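Local coordinates for protein 2-Cys peroxiredoxin (Plasmodium yoelii, PDB 2H01) that probably reduces hydrogen peroxide and organic hydroperoxides to water and alcohols, acting as a thiol-dependent thioredoxin peroxidase, at residues A[12-15]-A[19-22]; A[26-31]-A[65-70]; A[36-41]-A[111-116]; A[51-56]-A[145-150]; A[81-86]-A[90-95]. All blocks are in the same frame, centred on the assembly; numbering follows the deposited sequence.

Interactions 1, 2 and 3 all reach the same mixed sheet, but at different depths. Interaction 1 is a partly buried hairpin held largely by backbone bonds; interaction 2 is a surface contact, one ring from a 3-10 turn set on two strand side chains, plus a weak amide bond; interaction 3 is buried and wholly apolar. Strand 33-38 of interaction 3 pairs with strand 66-72 of interaction 2. Interaction 4 is a buried helix-helix contact, with Leu54 resting on Tyr37. Interaction 5 is a partly buried loop closure that combines backbone and side-chain hydrogen bonds with an isoleucine on an indole; its Lys83 reaches Phe15 of interaction 1, and Trp82 and Ile92 meet Ile51.

Interaction 1. Residues A[12-15]-A[19-22]; sequences EAVF and TFGE
Thr19 O receives one hydrogen bond, from Phe15 N, nearly linear at 2.9 Å (169° at the hydrogen), and a supplementary CA-H...O contact from Val14 CA at 3.4 Å. The hydrogen bond closes the turn end of the antiparallel hairpin. Further along, Ala13 and Gly21 form its hydrogen-bonded pair; Gly21 N donates only weakly to Ala13 O, and the return bond from Ala13 N is modelled so short that its length is doubtful. Gly21 has no side chain, so the Phe15 ring can settle against its backbone, with CE2 3.7 Å from Gly21 CA. CD2 of the same ring meets the Thr19 methyl CG2 at 3.6 Å, and Thr19 CB lies at the ring edge. With its CG beside the backbone N (chi1 -74°), Phe20 lies alongside Val14, both pointing the same way, and takes Val14 CG2 at its edge, CE1 to CG2 3.7 Å. Helix 76-83 covers this side: Phe77 meets the Phe20 ring edge-to-face and Lys76 makes a cation-pi contact. Lys76 also forms a salt bridge with Glu12 OE2, which a weakly bound water links to Gly21 O. Glu12 OE1 comes within 4.6 Å of Glu22 OE2; the lysine would probably offset that repulsion and favour an ionised Glu12.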
# COMPACT_ATOMS: atom_id res chain seq x y z
N GLU A 12 -14.06 -4.37 -1.27
CA GLU A 12 -14.43 -5.19 -0.12
C GLU A 12 -13.12 -5.33 0.65
O GLU A 12 -12.04 -5.25 0.05
CB GLU A 12 -14.92 -6.58 -0.55
CG GLU A 12 -16.27 -6.62 -1.27
CD GLU A 12 -17.41 -6.03 -0.44
OE1 GLU A 12 -17.43 -4.80 -0.23
OE2 GLU A 12 -18.30 -6.80 0.01
N ALA A 13 -13.20 -5.54 1.95
CA ALA A 13 -11.98 -5.64 2.74
C ALA A 13 -12.07 -6.51 3.98
O ALA A 13 -13.15 -6.71 4.54
CB ALA A 13 -11.53 -4.24 3.15
N VAL A 14 -10.95 -7.13 4.29
CA VAL A 14 -10.76 -7.78 5.57
C VAL A 14 -9.88 -6.95 6.45
O VAL A 14 -8.73 -6.67 6.12
CB VAL A 14 -10.09 -9.10 5.42
CG1 VAL A 14 -10.19 -9.86 6.71
CG2 VAL A 14 -10.67 -9.85 4.30
N PHE A 15 -10.41 -6.58 7.60
CA PHE A 15 -9.65 -5.78 8.54
C PHE A 15 -8.75 -6.60 9.46
O PHE A 15 -8.75 -7.83 9.40
CB PHE A 15 -10.61 -4.93 9.38
CG PHE A 15 -11.46 -3.98 8.57
CD1 PHE A 15 -10.87 -2.98 7.80
CD2 PHE A 15 -12.84 -4.08 8.58
CE1 PHE A 15 -11.65 -2.09 7.06
CE2 PHE A 15 -13.63 -3.19 7.84
CZ PHE A 15 -13.03 -2.20 7.08
N THR A 19 -12.76 -8.76 10.41
CA THR A 19 -14.08 -8.25 10.07
C THR A 19 -14.12 -8.02 8.58
O THR A 19 -13.11 -7.65 8.01
CB THR A 19 -14.22 -6.85 10.75
OG1 THR A 19 -14.48 -6.99 12.14
CG2 THR A 19 -15.39 -6.09 10.24
N PHE A 20 -15.26 -8.22 7.94
CA PHE A 20 -15.33 -7.82 6.54
C PHE A 20 -15.85 -6.41 6.53
O PHE A 20 -16.42 -5.95 7.52
CB PHE A 20 -16.29 -8.69 5.73
CG PHE A 20 -15.77 -10.06 5.43
CD1 PHE A 20 -14.40 -10.27 5.25
CD2 PHE A 20 -16.64 -11.14 5.29
CE1 PHE A 20 -13.91 -11.54 4.95
CE2 PHE A 20 -16.16 -12.41 4.98
CZ PHE A 20 -14.80 -12.61 4.81
N GLY A 21 -15.65 -5.72 5.42
CA GLY A 21 -16.12 -4.36 5.31
C GLY A 21 -15.76 -3.77 3.97
O GLY A 21 -15.17 -4.44 3.13
N GLU A 22 -16.11 -2.50 3.77
CA GLU A 22 -15.82 -1.82 2.54
C GLU A 22 -14.84 -0.68 2.79
O GLU A 22 -14.87 -0.05 3.84
CB GLU A 22 -17.11 -1.27 1.94
CG GLU A 22 -16.92 -0.53 0.63
CD GLU A 22 -18.25 -0.04 0.07
OE1 GLU A 22 -18.96 0.70 0.79
OE2 GLU A 22 -18.57 -0.40 -1.09
O HOH W 1 -17.54 -6.48 2.86

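Interaction 2. Residues A[26-31]-A[65-70]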
# COMPACT_ATOMS: atom_id res chain seq x y z
N SER A 26 -10.94 7.39 -0.84
CA SER A 26 -11.42 8.68 -0.36
C SER A 26 -11.77 8.73 1.12
O SER A 26 -11.89 9.82 1.68
CB SER A 26 -12.64 9.13 -1.20
OG SER A 26 -13.76 8.28 -0.98
N ASP A 27 -11.95 7.58 1.76
CA ASP A 27 -12.26 7.57 3.19
C ASP A 27 -11.08 8.16 3.98
O ASP A 27 -11.24 8.57 5.13
CB ASP A 27 -12.49 6.15 3.71
CG ASP A 27 -13.70 5.48 3.10
OD1 ASP A 27 -14.67 6.18 2.74
OD2 ASP A 27 -13.70 4.23 3.01
N PHE A 28 -9.91 8.20 3.36
CA PHE A 28 -8.71 8.69 4.04
C PHE A 28 -8.31 10.13 3.78
O PHE A 28 -7.38 10.64 4.40
CB PHE A 28 -7.55 7.75 3.74
CG PHE A 28 -7.84 6.31 4.10
CD1 PHE A 28 -7.97 5.94 5.44
CD2 PHE A 28 -8.01 5.34 3.11
CE1 PHE A 28 -8.27 4.62 5.79
CE2 PHE A 28 -8.31 4.02 3.44
CZ PHE A 28 -8.44 3.65 4.78
N ILE A 29 -8.96 10.77 2.82
CA ILE A 29 -8.69 12.17 2.56
C ILE A 29 -8.81 13.04 3.81
O ILE A 29 -9.81 13.02 4.50
CB ILE A 29 -9.55 12.70 1.40
CG1 ILE A 29 -8.76 12.66 0.10
CG2 ILE A 29 -9.94 14.12 1.65
CD1 ILE A 29 -9.48 12.03 -1.06
N GLY A 30 -7.75 13.78 4.11
CA GLY A 30 -7.75 14.65 5.28
C GLY A 30 -7.71 13.89 6.59
O GLY A 30 -8.00 14.46 7.64
N LYS A 31 -7.35 12.61 6.53
CA LYS A 31 -7.28 11.80 7.74
C LYS A 31 -5.90 11.18 7.90
O LYS A 31 -5.20 11.45 8.87
CB LYS A 31 -8.33 10.68 7.71
CG LYS A 31 -9.78 11.16 7.63
CD LYS A 31 -10.15 12.01 8.83
CE LYS A 31 -11.44 12.78 8.60
NZ LYS A 31 -12.55 11.88 8.19
N ASN A 65 1.18 8.47 11.02
CA ASN A 65 -0.19 8.65 10.55
C ASN A 65 -0.41 8.10 9.13
O ASN A 65 -1.03 8.75 8.28
CB ASN A 65 -0.56 10.13 10.62
CG ASN A 65 -2.06 10.36 10.68
OD1 ASN A 65 -2.81 9.47 11.08
ND2 ASN A 65 -2.49 11.56 10.30
N VAL A 66 0.10 6.89 8.90
CA VAL A 66 -0.02 6.21 7.61
C VAL A 66 -0.88 4.96 7.73
O VAL A 66 -0.66 4.12 8.60
CB VAL A 66 1.35 5.78 7.06
CG1 VAL A 66 1.15 4.96 5.79
CG2 VAL A 66 2.21 7.01 6.79
N GLU A 67 -1.84 4.84 6.82
CA GLU A 67 -2.75 3.71 6.76
C GLU A 67 -2.25 2.69 5.72
O GLU A 67 -2.08 3.03 4.55
CB GLU A 67 -4.15 4.20 6.36
CG GLU A 67 -5.24 3.13 6.35
CD GLU A 67 -5.65 2.68 7.74
OE1 GLU A 67 -5.57 3.49 8.69
OE2 GLU A 67 -6.07 1.52 7.87
N LEU A 68 -2.03 1.46 6.16
CA LEU A 68 -1.55 0.41 5.27
C LEU A 68 -2.69 -0.33 4.59
O LEU A 68 -3.64 -0.74 5.24
CB LEU A 68 -0.72 -0.63 6.03
CG LEU A 68 0.74 -0.35 6.37
CD1 LEU A 68 1.34 -1.59 7.04
CD2 LEU A 68 1.50 -0.02 5.09
N LEU A 69 -2.57 -0.51 3.27
CA LEU A 69 -3.58 -1.23 2.50
C LEU A 69 -2.89 -2.21 1.56
O LEU A 69 -2.15 -1.80 0.66
CB LEU A 69 -4.47 -0.26 1.71
CG LEU A 69 -5.34 0.71 2.54
CD1 LEU A 69 -6.16 1.59 1.62
CD2 LEU A 69 -6.27 -0.08 3.46
N GLY A 70 -3.11 -3.50 1.79
CA GLY A 70 -2.53 -4.54 0.95
C GLY A 70 -3.55 -5.01 -0.07
O GLY A 70 -4.67 -5.35 0.27
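At the Schellman motif that ends helix 58-63, Asn65 is the C-prime residue with positive phi, and its amide reaches across to the turn before strand 33-38. ND2 donates a weak, bent hydrogen bond to Lys31 O, 3.1 Å long with 134° at the hydrogen. The other end of the amide is also engaged, since OD1 takes a hydrogen bond from Lys32 NZ. Strand 66-72 sets out from this point and runs parallel to strand 33-38, one of the parallel pairs of the mixed thioredoxin-fold sheet; Glu67 and Leu69 turn the same way from it, toward the short 3-10 turn 26-28. There the ring of Phe28 meets both. Glu67 CB sits over one ring face, displaced toward the rim, while CG presses closest, 3.4 Å from CE1 and 3.6 Å from CZ. The Glu67 chain leaves with CG anti to the backbone N (chi1 -176°) and bends at chi2, which lays the carboxylate almost parallel to the ring, the planes 10° apart, with Glu67 CD 3.8 Å from Phe28 CE1. Leu69, whose side chain runs against that of Phe28, brings its CD1 methyl to 3.7 Å from Phe28 CE2. Phe28 also rests on Val34, and the side chains of Glu67 and Leu69 both touch Thr98 of strand 98-101, which flanks strand 66-72 on the edge away from strand 33-38.

Interaction 3. Residues A[36-41]-A[111-116]; sequences LYFYPL and YDVLFN
Phe38 sends its side chain from the central strand 33-38 toward Tyr111 and Val113. Its CB points at the loop that follows helix 106-110, and from CG onward the ring lies beneath a single methyl: Val113 CG2 is 4.0 Å from both CG and CD1 of Phe38, and 4.1 Å from CD2. That methyl stands almost exactly over the ring centre, 3.9 Å from the centroid and 6° off the normal, a CH-pi contact. Val113 brings it there by placing CG2 between its backbone N and carbonyl carbon (chi1 -64°). At the tip, Phe38 CZ reaches Tyr111 CD2 at 4.2 Å. The two rings meet obliquely, their planes 45° apart, and the side chains cross at about a right angle. Two residues earlier on the strand and on the same side, Leu36 comes head-on to Tyr111 and sets CD2 over a face of its ring, 4.2 Å from the centroid. No hydrogen bond joins the two segments; Tyr111 OH instead makes a weak one to Pro7 O. Ile107 of helix 106-110 and Ala120 of strand 119-127 also touch Phe38. Between the two contact residues, Asp112 is the C-prime residue of the Schellman motif that ends helix 106-110. This places the helix end and its exit loop over one face of the central strand in the thioredoxin-fold sheet.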
# COMPACT_ATOMS: atom_id res chain seq x y z
N LEU A 36 -0.49 2.14 -0.22
CA LEU A 36 -1.18 1.07 -0.93
C LEU A 36 -0.13 0.21 -1.61
O LEU A 36 0.72 0.74 -2.35
CB LEU A 36 -2.11 1.66 -2.00
CG LEU A 36 -2.77 0.61 -2.93
CD1 LEU A 36 -3.78 -0.21 -2.13
CD2 LEU A 36 -3.45 1.29 -4.11
N TYR A 37 -0.16 -1.10 -1.37
CA TYR A 37 0.81 -1.99 -1.99
C TYR A 37 0.12 -3.17 -2.66
O TYR A 37 -0.94 -3.61 -2.23
CB TYR A 37 1.85 -2.48 -0.97
CG TYR A 37 1.33 -3.44 0.09
CD1 TYR A 37 0.81 -2.96 1.30
CD2 TYR A 37 1.38 -4.81 -0.10
CE1 TYR A 37 0.36 -3.83 2.29
CE2 TYR A 37 0.93 -5.70 0.88
CZ TYR A 37 0.43 -5.20 2.08
OH TYR A 37 0.00 -6.08 3.05
N PHE A 38 0.74 -3.68 -3.72
CA PHE A 38 0.19 -4.81 -4.47
C PHE A 38 1.06 -6.06 -4.46
O PHE A 38 2.28 -6.00 -4.47
CB PHE A 38 -0.03 -4.44 -5.94
CG PHE A 38 -1.10 -3.42 -6.18
CD1 PHE A 38 -0.81 -2.06 -6.08
CD2 PHE A 38 -2.39 -3.81 -6.50
CE1 PHE A 38 -1.81 -1.09 -6.30
CE2 PHE A 38 -3.40 -2.86 -6.73
CZ PHE A 38 -3.10 -1.49 -6.63
N TYR A 39 0.41 -7.22 -4.42
CA TYR A 39 1.13 -8.48 -4.51
C TYR A 39 0.27 -9.35 -5.43
O TYR A 39 -0.94 -9.15 -5.54
CB TYR A 39 1.35 -9.11 -3.13
CG TYR A 39 0.10 -9.42 -2.33
CD1 TYR A 39 -0.55 -8.42 -1.61
CD2 TYR A 39 -0.43 -10.72 -2.30
CE1 TYR A 39 -1.69 -8.70 -0.87
CE2 TYR A 39 -1.57 -11.01 -1.57
CZ TYR A 39 -2.19 -10.00 -0.85
OH TYR A 39 -3.31 -10.28 -0.13
N PRO A 40 0.88 -10.31 -6.13
CA PRO A 40 0.18 -11.21 -7.05
C PRO A 40 -0.99 -12.00 -6.48
O PRO A 40 -2.15 -11.80 -6.85
CB PRO A 40 1.29 -12.14 -7.55
CG PRO A 40 2.54 -11.32 -7.41
CD PRO A 40 2.33 -10.61 -6.09
N LEU A 41 -0.68 -12.91 -5.57
CA LEU A 41 -1.69 -13.80 -5.02
C LEU A 41 -1.51 -14.25 -3.60
O LEU A 41 -0.43 -14.17 -3.02
CB LEU A 41 -1.76 -15.06 -5.88
CG LEU A 41 -2.06 -14.94 -7.37
CD1 LEU A 41 -1.73 -16.26 -8.05
CD2 LEU A 41 -3.52 -14.55 -7.57
N TYR A 111 -4.00 1.46 -11.65
CA TYR A 111 -2.66 1.80 -11.20
C TYR A 111 -1.59 1.24 -12.13
O TYR A 111 -0.39 1.35 -11.86
CB TYR A 111 -2.46 1.31 -9.76
CG TYR A 111 -3.17 2.20 -8.74
CD1 TYR A 111 -2.52 3.29 -8.17
CD2 TYR A 111 -4.51 2.00 -8.41
CE1 TYR A 111 -3.18 4.17 -7.31
CE2 TYR A 111 -5.19 2.88 -7.55
CZ TYR A 111 -4.51 3.96 -7.00
OH TYR A 111 -5.16 4.82 -6.14
N ASP A 112 -2.04 0.66 -13.24
CA ASP A 112 -1.14 0.07 -14.25
C ASP A 112 -0.17 -0.96 -13.71
O ASP A 112 1.02 -0.93 -14.02
CB ASP A 112 -0.33 1.16 -14.95
CG ASP A 112 -1.13 1.90 -15.99
OD1 ASP A 112 -1.95 1.25 -16.70
OD2 ASP A 112 -0.94 3.13 -16.12
N VAL A 113 -0.68 -1.89 -12.91
CA VAL A 113 0.15 -2.94 -12.34
C VAL A 113 -0.53 -4.28 -12.51
O VAL A 113 -0.29 -5.21 -11.74
CB VAL A 113 0.43 -2.70 -10.85
CG1 VAL A 113 1.24 -1.43 -10.68
CG2 VAL A 113 -0.87 -2.60 -10.07
N LEU A 114 -1.39 -4.38 -13.51
CA LEU A 114 -2.06 -5.65 -13.78
C LEU A 114 -1.20 -6.40 -14.79
O LEU A 114 -0.93 -5.90 -15.88
CB LEU A 114 -3.46 -5.41 -14.35
CG LEU A 114 -4.26 -6.69 -14.64
CD1 LEU A 114 -4.38 -7.53 -13.37
CD2 LEU A 114 -5.63 -6.31 -15.15
N PHE A 115 -0.75 -7.60 -14.41
CA PHE A 115 0.07 -8.40 -15.31
C PHE A 115 -0.85 -9.30 -16.15
O PHE A 115 -1.58 -10.11 -15.60
CB PHE A 115 1.07 -9.24 -14.53
CG PHE A 115 2.03 -9.99 -15.40
CD1 PHE A 115 2.68 -9.36 -16.45
CD2 PHE A 115 2.28 -11.35 -15.18
CE1 PHE A 115 3.56 -10.05 -17.27
CE2 PHE A 115 3.16 -12.05 -16.00
CZ PHE A 115 3.80 -11.41 -17.05
N ASN A 116 -0.76 -9.13 -17.47
CA ASN A 116 -1.58 -9.85 -18.46
C ASN A 116 -2.95 -10.31 -17.96
O ASN A 116 -3.25 -11.50 -17.85
CB ASN A 116 -0.80 -11.01 -19.13
CG ASN A 116 -0.39 -12.11 -18.15
OD1 ASN A 116 0.08 -11.83 -17.05
ND2 ASN A 116 -0.55 -13.37 -18.57

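Interaction 4. Residues A[51-56]-A[145-150]; sequences IIALDK and RSVDEI
Leu54 in helix 49-56 and Val147 in the first turn of helix 147-163 are the nearest backbone points, their CA atoms 6.4 Å apart. The contact is carried by one methyl group. Val147 points its CB toward the other helix; chi1 163° puts CG1 anti to the backbone N and leaves CG2 anti to the carbonyl carbon, where it fits between two successive residues. CG2 lies 3.4 Å from Leu54 CD2, tighter than usual for carbon atoms, and 3.8 Å from Ala53 CB. Leu54 starts out across the line between the helices but carries its CD2 branch over to the valine, and the two side chains meet at a slant. No hydrogen bond crosses. Beneath them Phe124 of strand 119-127 touches both Leu54 and Ile150, as does Phe61 of helix 58-63, while Ser146 OG is tied to Leu141 O at the start of the second helix. The side chain of Ala53 is about 9 Å from that of Cys47, predicted to form the sulfenic acid intermediate. Two helices packed side by side over one face of the sheet, one following the predicted peroxidatic cysteine, are characteristic of the peroxiredoxin version of the thioredoxin fold.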
# COMPACT_ATOMS: atom_id res chain seq x y z
N ILE A 51 4.15 -8.43 2.83
CA ILE A 51 3.08 -8.27 3.79
C ILE A 51 3.60 -8.37 5.22
O ILE A 51 3.30 -7.53 6.06
CB ILE A 51 1.96 -9.28 3.56
CG1 ILE A 51 1.30 -9.06 2.20
CG2 ILE A 51 0.97 -9.21 4.69
CD1 ILE A 51 0.46 -10.20 1.72
N ILE A 52 4.19 -9.10 5.60
CA ILE A 52 4.95 -9.32 6.83
C ILE A 52 6.06 -8.30 6.98
O ILE A 52 6.25 -7.72 8.06
CB ILE A 52 5.53 -10.75 6.85
CG1 ILE A 52 4.45 -11.77 6.49
CG2 ILE A 52 6.12 -11.06 8.22
CD1 ILE A 52 4.99 -13.15 6.20
N ALA A 53 6.76 -8.10 6.34
CA ALA A 53 7.70 -7.02 6.65
C ALA A 53 6.94 -5.73 7.01
O ALA A 53 7.34 -5.02 7.92
CB ALA A 53 8.61 -6.77 5.46
N LEU A 54 5.86 -5.44 6.29
CA LEU A 54 5.08 -4.24 6.56
C LEU A 54 4.31 -4.34 7.88
O LEU A 54 4.35 -3.42 8.70
CB LEU A 54 4.10 -3.95 5.42
CG LEU A 54 4.71 -3.60 4.07
CD1 LEU A 54 3.61 -3.45 3.04
CD2 LEU A 54 5.53 -2.31 4.17
N ASP A 55 3.61 -5.46 8.07
CA ASP A 55 2.83 -5.64 9.29
C ASP A 55 3.72 -5.61 10.53
O ASP A 55 3.30 -5.12 11.59
CB ASP A 55 2.05 -6.95 9.28
CG ASP A 55 1.05 -7.02 10.42
OD1 ASP A 55 0.10 -6.21 10.43
OD2 ASP A 55 1.21 -7.87 11.32
N LYS A 56 4.93 -6.14 10.41
CA LYS A 56 5.85 -6.14 11.53
C LYS A 56 6.28 -4.71 11.85
O LYS A 56 6.71 -4.42 12.95
CB LYS A 56 7.09 -6.99 11.22
CG LYS A 56 6.97 -8.44 11.69
CD LYS A 56 8.16 -9.25 11.18
CE LYS A 56 8.04 -10.71 11.57
NZ LYS A 56 9.02 -11.54 10.81
N ARG A 145 12.02 -6.08 1.89
CA ARG A 145 13.28 -5.48 2.31
C ARG A 145 13.27 -3.95 2.17
O ARG A 145 14.18 -3.26 2.61
CB ARG A 145 14.36 -6.02 1.39
CG ARG A 145 15.53 -6.57 2.07
CD ARG A 145 16.78 -6.37 1.31
NE ARG A 145 17.59 -7.56 1.33
CZ ARG A 145 18.50 -7.80 2.24
NH1 ARG A 145 18.72 -6.94 3.21
NH2 ARG A 145 19.18 -8.92 2.17
N SER A 146 12.22 -3.44 1.57
CA SER A 146 12.15 -2.04 1.23
C SER A 146 11.51 -1.18 2.32
O SER A 146 11.45 0.03 2.19
CB SER A 146 11.40 -1.87 -0.08
OG SER A 146 12.26 -1.94 -1.19
N VAL A 147 11.06 -1.80 3.40
CA VAL A 147 10.22 -1.11 4.37
C VAL A 147 10.92 0.13 4.91
O VAL A 147 10.29 1.15 5.15
CB VAL A 147 9.81 -2.01 5.53
CG1 VAL A 147 9.32 -1.19 6.69
CG2 VAL A 147 8.75 -2.96 5.12
N ASP A 148 12.22 0.05 5.10
CA ASP A 148 12.91 1.14 5.70
C ASP A 148 13.10 2.33 4.77
O ASP A 148 13.00 3.46 5.21
CB ASP A 148 14.18 0.68 6.38
CG ASP A 148 13.91 -0.06 7.69
OD1 ASP A 148 14.34 -1.22 7.81
OD2 ASP A 148 13.28 0.44 8.64
N GLU A 149 13.36 2.08 3.48
CA GLU A 149 13.26 3.12 2.46
C GLU A 149 11.89 3.79 2.40
O GLU A 149 11.81 5.00 2.27
CB GLU A 149 13.62 2.60 1.07
CG GLU A 149 14.91 1.82 1.00
CD GLU A 149 16.08 2.58 1.57
OE1 GLU A 149 16.96 1.92 2.16
OE2 GLU A 149 16.12 3.81 1.43
N ILE A 150 10.84 2.98 2.49
CA ILE A 150 9.49 3.49 2.47
C ILE A 150 9.23 4.50 3.58
O ILE A 150 8.78 5.60 3.33
CB ILE A 150 8.49 2.36 2.51
CG1 ILE A 150 8.45 1.64 1.17
CG2 ILE A 150 7.11 2.86 2.83
CD1 ILE A 150 7.77 0.31 1.21

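Interaction 5. Residues A[81-86]-A[90-95]; sequences AWKKTP and GGIGNI
Trp82 and Ile92 form the centre of this contact, the isoleucine lying across the indole. Ile92 CG1 stands over one face, 3.9 Å from the centroid of the five-membered ring. At the indole edge NE1 donates to Gly90 O (3.1 Å, 155° at the hydrogen), meeting the carbonyl in its plane on a lone pair. Trp82 sets CG anti to its backbone N (chi1 -162°), which swings the ring beneath the loop. Three backbone bonds sew that loop to the last turn of helix 76-83 and the residues just after it: Ile92 N to Trp82 O, Gly93 N to Thr85 O at 3.1 Å, and Gly91 N to Pro86 O. Gly91 brings its CA to 2.9 Å from Thr85 O, which suits a residue without a side chain. Lys83 runs past Ile92 CD1 and donates from NZ to Ile95 O at 3.1 Å; its stronger partner is Phe15 O of the hairpin. In the next layer Thr85 OG1 donates a hydrogen bond to Ala81 O at 2.7 Å, Phe43 meets the indole at about 45°, and Ile51 packs on Trp82, Ile92 and Ile95. Cys47, the predicted active-site cysteine, has its side chain about 8 Å from Gly90. The Gly90-Gly93 run, GGIG, matches, with isoleucine for leucine, the GGLG motif of eukaryotic 2-Cys peroxiredoxins, which in relatives is associated with sensitivity to overoxidation.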
# COMPACT_ATOMS: atom_id res chain seq x y z
N ALA A 81 -9.28 -16.52 4.90
CA ALA A 81 -8.77 -17.88 5.03
C ALA A 81 -7.24 -17.89 5.10
O ALA A 81 -6.66 -18.76 5.74
CB ALA A 81 -9.24 -18.73 3.85
N TRP A 82 -6.60 -16.93 4.45
CA TRP A 82 -5.14 -16.85 4.45
C TRP A 82 -4.63 -16.30 5.78
O TRP A 82 -3.54 -16.64 6.22
CB TRP A 82 -4.65 -15.98 3.30
CG TRP A 82 -3.21 -16.18 2.95
CD1 TRP A 82 -2.48 -17.32 3.11
CD2 TRP A 82 -2.36 -15.25 2.26
NE1 TRP A 82 -1.23 -17.17 2.55
CE2 TRP A 82 -1.14 -15.91 2.02
CE3 TRP A 82 -2.53 -13.93 1.82
CZ2 TRP A 82 -0.07 -15.29 1.35
CZ3 TRP A 82 -1.48 -13.32 1.15
CH2 TRP A 82 -0.26 -14.00 0.93
N LYS A 83 -5.43 -15.45 6.41
CA LYS A 83 -5.06 -14.89 7.70
C LYS A 83 -5.24 -15.96 8.78
O LYS A 83 -4.52 -15.97 9.78
CB LYS A 83 -5.93 -13.67 8.05
CG LYS A 83 -5.68 -12.44 7.18
CD LYS A 83 -6.45 -11.23 7.67
CE LYS A 83 -6.03 -10.85 9.08
NZ LYS A 83 -6.67 -9.59 9.56
N LYS A 84 -6.19 -16.87 8.57
CA LYS A 84 -6.44 -17.94 9.53
C LYS A 84 -5.47 -19.11 9.34
O LYS A 84 -5.63 -20.15 9.97
CB LYS A 84 -7.88 -18.45 9.41
CG LYS A 84 -8.88 -17.52 10.05
CD LYS A 84 -10.29 -18.00 9.81
CE LYS A 84 -11.27 -17.09 10.51
NZ LYS A 84 -12.65 -17.32 9.99
N THR A 85 -4.48 -18.91 8.47
CA THR A 85 -3.47 -19.93 8.18
C THR A 85 -2.13 -19.49 8.76
O THR A 85 -1.55 -18.48 8.33
CB THR A 85 -3.32 -20.16 6.66
OG1 THR A 85 -4.60 -20.53 6.10
CG2 THR A 85 -2.32 -21.28 6.39
N PRO A 86 -1.61 -20.24 9.74
CA PRO A 86 -0.34 -19.99 10.43
C PRO A 86 0.85 -19.89 9.50
O PRO A 86 0.91 -20.56 8.46
CB PRO A 86 -0.20 -21.18 11.37
CG PRO A 86 -1.62 -21.65 11.58
CD PRO A 86 -2.20 -21.51 10.20
N GLY A 90 2.33 -21.79 5.54
CA GLY A 90 2.18 -20.96 4.36
C GLY A 90 1.23 -19.79 4.43
O GLY A 90 1.00 -19.13 3.41
N GLY A 91 0.67 -19.49 5.60
CA GLY A 91 -0.25 -18.37 5.69
C GLY A 91 0.44 -17.07 6.06
O GLY A 91 1.66 -17.04 6.18
N ILE A 92 -0.34 -16.01 6.27
CA ILE A 92 0.19 -14.75 6.75
C ILE A 92 -0.10 -14.55 8.21
O ILE A 92 0.36 -13.60 8.80
CB ILE A 92 -0.36 -13.56 5.97
CG1 ILE A 92 -1.77 -13.84 5.49
CG2 ILE A 92 0.56 -13.20 4.83
CD1 ILE A 92 -2.67 -12.67 5.52
N GLY A 93 -0.91 -15.43 8.76
CA GLY A 93 -1.36 -15.31 10.13
C GLY A 93 -2.19 -14.07 10.34
O GLY A 93 -2.77 -13.53 9.41
N ASN A 94 -2.22 -13.62 11.57
CA ASN A 94 -3.14 -12.57 11.97
C ASN A 94 -2.59 -11.14 11.82
O ASN A 94 -2.43 -10.44 12.81
CB ASN A 94 -3.59 -12.80 13.40
CG ASN A 94 -4.89 -12.17 13.68
OD1 ASN A 94 -5.28 -12.02 14.83
ND2 ASN A 94 -5.59 -11.77 12.64
N ILE A 95 -2.31 -10.73 10.60
CA ILE A 95 -1.84 -9.38 10.36
C ILE A 95 -2.86 -8.34 10.77
O ILE A 95 -4.06 -8.57 10.77
CB ILE A 95 -1.42 -9.17 8.91
CG1 ILE A 95 -2.63 -9.24 7.98
CG2 ILE A 95 -0.36 -10.15 8.53
CD1 ILE A 95 -2.51 -8.42 6.76